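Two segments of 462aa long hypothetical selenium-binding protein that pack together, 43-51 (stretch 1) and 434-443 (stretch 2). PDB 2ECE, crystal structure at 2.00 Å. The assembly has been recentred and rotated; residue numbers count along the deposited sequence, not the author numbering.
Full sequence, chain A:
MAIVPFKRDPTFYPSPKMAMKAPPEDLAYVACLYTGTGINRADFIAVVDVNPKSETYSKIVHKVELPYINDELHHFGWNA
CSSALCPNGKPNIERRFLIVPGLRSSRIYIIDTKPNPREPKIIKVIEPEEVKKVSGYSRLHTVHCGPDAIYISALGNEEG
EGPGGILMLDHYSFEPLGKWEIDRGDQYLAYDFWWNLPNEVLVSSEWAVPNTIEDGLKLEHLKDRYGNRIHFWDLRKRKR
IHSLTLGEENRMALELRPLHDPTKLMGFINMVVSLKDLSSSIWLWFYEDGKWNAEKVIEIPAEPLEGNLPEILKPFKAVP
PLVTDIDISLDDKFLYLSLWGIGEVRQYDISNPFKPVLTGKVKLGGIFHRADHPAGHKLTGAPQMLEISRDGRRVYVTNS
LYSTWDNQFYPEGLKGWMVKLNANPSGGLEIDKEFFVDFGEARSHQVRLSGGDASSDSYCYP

Stretch 1 (43-51) DFIAVVDVN
Stretch 2, residues 434-443: EFFVDFGEAR

A strand running to Asp49 faces a second strand that ends at Asp438, in nearly antiparallel fashion: the N-to-C directions differ by 159° and the axes approach to 9.5 Å. At that spacing the backbones cannot pair, and no hydrogen bond crosses between the stretches; side chains fill the gap. The register sets Ala46 against Phe439 (CA to CA 9.0 Å), Val48 against Val437 (CA to CA 8.2 Å) and Val50 against Phe435 (CA to CA 8.7 Å), and 285 Å² is buried in all.

Val48 covers the most surface. Extended (phi/psi -107/128) and t at chi1, it points toward the other strand and touches three residues: its CG1 lies 3.9 Å from Val437 CG2 and 4.1 Å from Phe435 CZ, while its CG2 is 4.4 Å from Phe439 CZ. Val437 is also t.

Phe439 (chi1 -66°, m; chi2 -78°) points toward stretch 1, and its CE1 comes within 3.9 Å of Ala46 CB, with the methyl oblique to the ring. Its phi/psi of -87/15 ends the extended run and opens a type II' turn to Ala442, closed by Ala442 N to Phe439 O at 3.2 Å. Gly440 takes 70/-118, a positive phi that favours glycine, and its N donates to Asp438 OD1 at 2.8 Å. Beyond the turn, Ala442 (-83/155) presents CB 3.7 Å from CE2 of Phe44, at that ring's edge; Phe44 (chi1 60°, p; chi2 96°) starts sideways, but its end comes nearer.

Phe435 (-77/134; chi1 -173°, t; chi2 -84°) covers the other end. Val48 CG1 meets its ring edge, whereas Val50 CG2 approaches obliquely, 3.7 Å from Phe435 CE2. Val50 (-115/13) has chi1 at 118°, between wells. Just before it, Asp49 OD1 accepts from Asn51 N at 3.1 Å.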

# COMPACT_ATOMS: atom_id res chain seq x y z
N ASP A 43 17.50 -5.34 4.50
CA ASP A 43 16.24 -5.60 3.81
C ASP A 43 16.65 -5.63 2.33
O ASP A 43 17.81 -5.34 2.01
CB ASP A 43 15.24 -4.47 4.08
CG ASP A 43 14.82 -4.41 5.55
OD1 ASP A 43 15.16 -5.36 6.30
OD2 ASP A 43 14.15 -3.44 5.95
N PHE A 44 15.73 -5.98 1.44
CA PHE A 44 16.06 -6.08 0.03
C PHE A 44 14.83 -6.07 -0.86
O PHE A 44 13.71 -6.28 -0.41
CB PHE A 44 16.84 -7.37 -0.24
CG PHE A 44 16.08 -8.63 0.13
CD1 PHE A 44 15.37 -9.34 -0.84
CD2 PHE A 44 16.07 -9.09 1.45
CE1 PHE A 44 14.67 -10.50 -0.50
CE2 PHE A 44 15.37 -10.25 1.79
CZ PHE A 44 14.66 -10.96 0.81
N ILE A 45 15.06 -5.83 -2.15
CA ILE A 45 14.00 -5.85 -3.14
C ILE A 45 14.18 -7.17 -3.87
O ILE A 45 15.25 -7.45 -4.40
CB ILE A 45 14.13 -4.71 -4.17
CG1 ILE A 45 13.72 -3.38 -3.53
CG2 ILE A 45 13.25 -5.01 -5.40
CD1 ILE A 45 12.22 -3.25 -3.26
N ALA A 46 13.13 -7.99 -3.88
CA ALA A 46 13.23 -9.27 -4.56
C ALA A 46 12.62 -9.16 -5.94
O ALA A 46 11.60 -8.49 -6.13
CB ALA A 46 12.50 -10.34 -3.76
N VAL A 47 13.26 -9.80 -6.91
CA VAL A 47 12.77 -9.80 -8.28
C VAL A 47 12.17 -11.18 -8.53
O VAL A 47 12.90 -12.17 -8.57
CB VAL A 47 13.90 -9.54 -9.30
CG1 VAL A 47 13.32 -9.50 -10.70
CG2 VAL A 47 14.60 -8.22 -8.98
N VAL A 48 10.86 -11.23 -8.68
CA VAL A 48 10.15 -12.49 -8.91
C VAL A 48 9.67 -12.63 -10.35
O VAL A 48 9.01 -11.73 -10.89
CB VAL A 48 8.94 -12.62 -7.97
CG1 VAL A 48 8.18 -13.90 -8.25
CG2 VAL A 48 9.40 -12.60 -6.51
N ASP A 49 10.02 -13.77 -10.97
CA ASP A 49 9.62 -14.07 -12.34
C ASP A 49 8.17 -14.48 -12.23
O ASP A 49 7.82 -15.48 -11.58
CB ASP A 49 10.44 -15.22 -12.94
CG ASP A 49 10.23 -15.36 -14.44
OD1 ASP A 49 9.10 -15.11 -14.91
OD2 ASP A 49 11.20 -15.71 -15.14
N VAL A 50 7.32 -13.71 -12.88
CA VAL A 50 5.90 -13.94 -12.81
C VAL A 50 5.21 -14.35 -14.12
O VAL A 50 3.98 -14.38 -14.20
CB VAL A 50 5.29 -12.66 -12.16
CG1 VAL A 50 4.32 -11.95 -13.07
CG2 VAL A 50 4.68 -13.02 -10.83
N ASN A 51 6.01 -14.73 -15.11
CA ASN A 51 5.55 -15.17 -16.43
C ASN A 51 5.47 -16.71 -16.45
O ASN A 51 6.50 -17.38 -16.37
CB ASN A 51 6.55 -14.72 -17.50
CG ASN A 51 6.08 -14.99 -18.92
OD1 ASN A 51 5.34 -15.93 -19.19
ND2 ASN A 51 6.54 -14.15 -19.85
N GLU A 434 -0.43 -23.59 -8.34
CA GLU A 434 0.95 -23.69 -8.80
C GLU A 434 1.92 -22.60 -8.34
O GLU A 434 3.06 -22.90 -7.98
CB GLU A 434 0.97 -23.76 -10.33
CG GLU A 434 -0.14 -24.62 -10.93
CD GLU A 434 -1.44 -23.86 -11.10
OE1 GLU A 434 -1.52 -22.99 -11.99
OE2 GLU A 434 -2.40 -24.12 -10.33
N PHE A 435 1.48 -21.34 -8.35
CA PHE A 435 2.34 -20.23 -7.97
C PHE A 435 2.57 -20.06 -6.46
O PHE A 435 1.62 -20.12 -5.67
CB PHE A 435 1.79 -18.92 -8.54
CG PHE A 435 2.70 -17.73 -8.34
CD1 PHE A 435 2.68 -17.02 -7.15
CD2 PHE A 435 3.60 -17.37 -9.34
CE1 PHE A 435 3.56 -15.94 -6.95
CE2 PHE A 435 4.48 -16.30 -9.15
CZ PHE A 435 4.46 -15.58 -7.95
N PHE A 436 3.82 -19.85 -6.08
CA PHE A 436 4.16 -19.64 -4.67
C PHE A 436 5.61 -19.24 -4.48
O PHE A 436 6.52 -19.83 -5.06
CB PHE A 436 3.88 -20.89 -3.83
CG PHE A 436 3.91 -20.63 -2.34
CD1 PHE A 436 5.01 -20.97 -1.57
CD2 PHE A 436 2.84 -20.00 -1.73
CE1 PHE A 436 5.04 -20.70 -0.20
CE2 PHE A 436 2.85 -19.72 -0.37
CZ PHE A 436 3.95 -20.07 0.40
N VAL A 437 5.81 -18.21 -3.66
CA VAL A 437 7.14 -17.76 -3.33
C VAL A 437 7.22 -17.76 -1.82
O VAL A 437 6.36 -17.21 -1.13
CB VAL A 437 7.42 -16.32 -3.84
CG1 VAL A 437 8.86 -15.94 -3.53
CG2 VAL A 437 7.15 -16.24 -5.33
N ASP A 438 8.24 -18.44 -1.31
CA ASP A 438 8.49 -18.52 0.12
C ASP A 438 9.78 -17.72 0.30
O ASP A 438 10.81 -18.07 -0.27
CB ASP A 438 8.66 -19.99 0.52
CG ASP A 438 9.57 -20.17 1.72
OD1 ASP A 438 9.56 -19.32 2.63
OD2 ASP A 438 10.29 -21.19 1.74
N PHE A 439 9.71 -16.64 1.06
CA PHE A 439 10.87 -15.78 1.26
C PHE A 439 11.79 -16.21 2.41
O PHE A 439 12.65 -15.44 2.84
CB PHE A 439 10.40 -14.34 1.43
CG PHE A 439 9.76 -13.76 0.19
CD1 PHE A 439 10.55 -13.32 -0.87
CD2 PHE A 439 8.38 -13.70 0.07
CE1 PHE A 439 9.97 -12.82 -2.03
CE2 PHE A 439 7.79 -13.20 -1.10
CZ PHE A 439 8.59 -12.76 -2.15
N GLY A 440 11.60 -17.43 2.89
CA GLY A 440 12.44 -17.93 3.97
C GLY A 440 12.18 -17.25 5.30
O GLY A 440 11.08 -17.33 5.83
N GLU A 441 13.19 -16.58 5.84
CA GLU A 441 13.03 -15.89 7.12
C GLU A 441 12.74 -14.40 6.90
O GLU A 441 12.48 -13.66 7.85
CB GLU A 441 14.30 -16.03 7.97
CG GLU A 441 14.66 -17.47 8.36
CD GLU A 441 13.63 -18.12 9.28
OE1 GLU A 441 13.22 -17.47 10.26
OE2 GLU A 441 13.25 -19.28 9.02
N ALA A 442 12.80 -13.97 5.64
CA ALA A 442 12.51 -12.57 5.31
C ALA A 442 11.00 -12.40 5.19
O ALA A 442 10.29 -13.37 4.91
CB ALA A 442 13.19 -12.20 3.99
N ARG A 443 10.51 -11.19 5.41
CA ARG A 443 9.08 -10.90 5.32
C ARG A 443 8.82 -10.08 4.06
O ARG A 443 9.68 -9.32 3.63
CB ARG A 443 8.61 -10.15 6.57
CG ARG A 443 8.83 -10.93 7.86
CD ARG A 443 8.41 -10.17 9.10
NE ARG A 443 8.70 -10.94 10.31
CZ ARG A 443 8.53 -10.49 11.55
NH1 ARG A 443 8.06 -9.27 11.76
NH2 ARG A 443 8.85 -11.26 12.58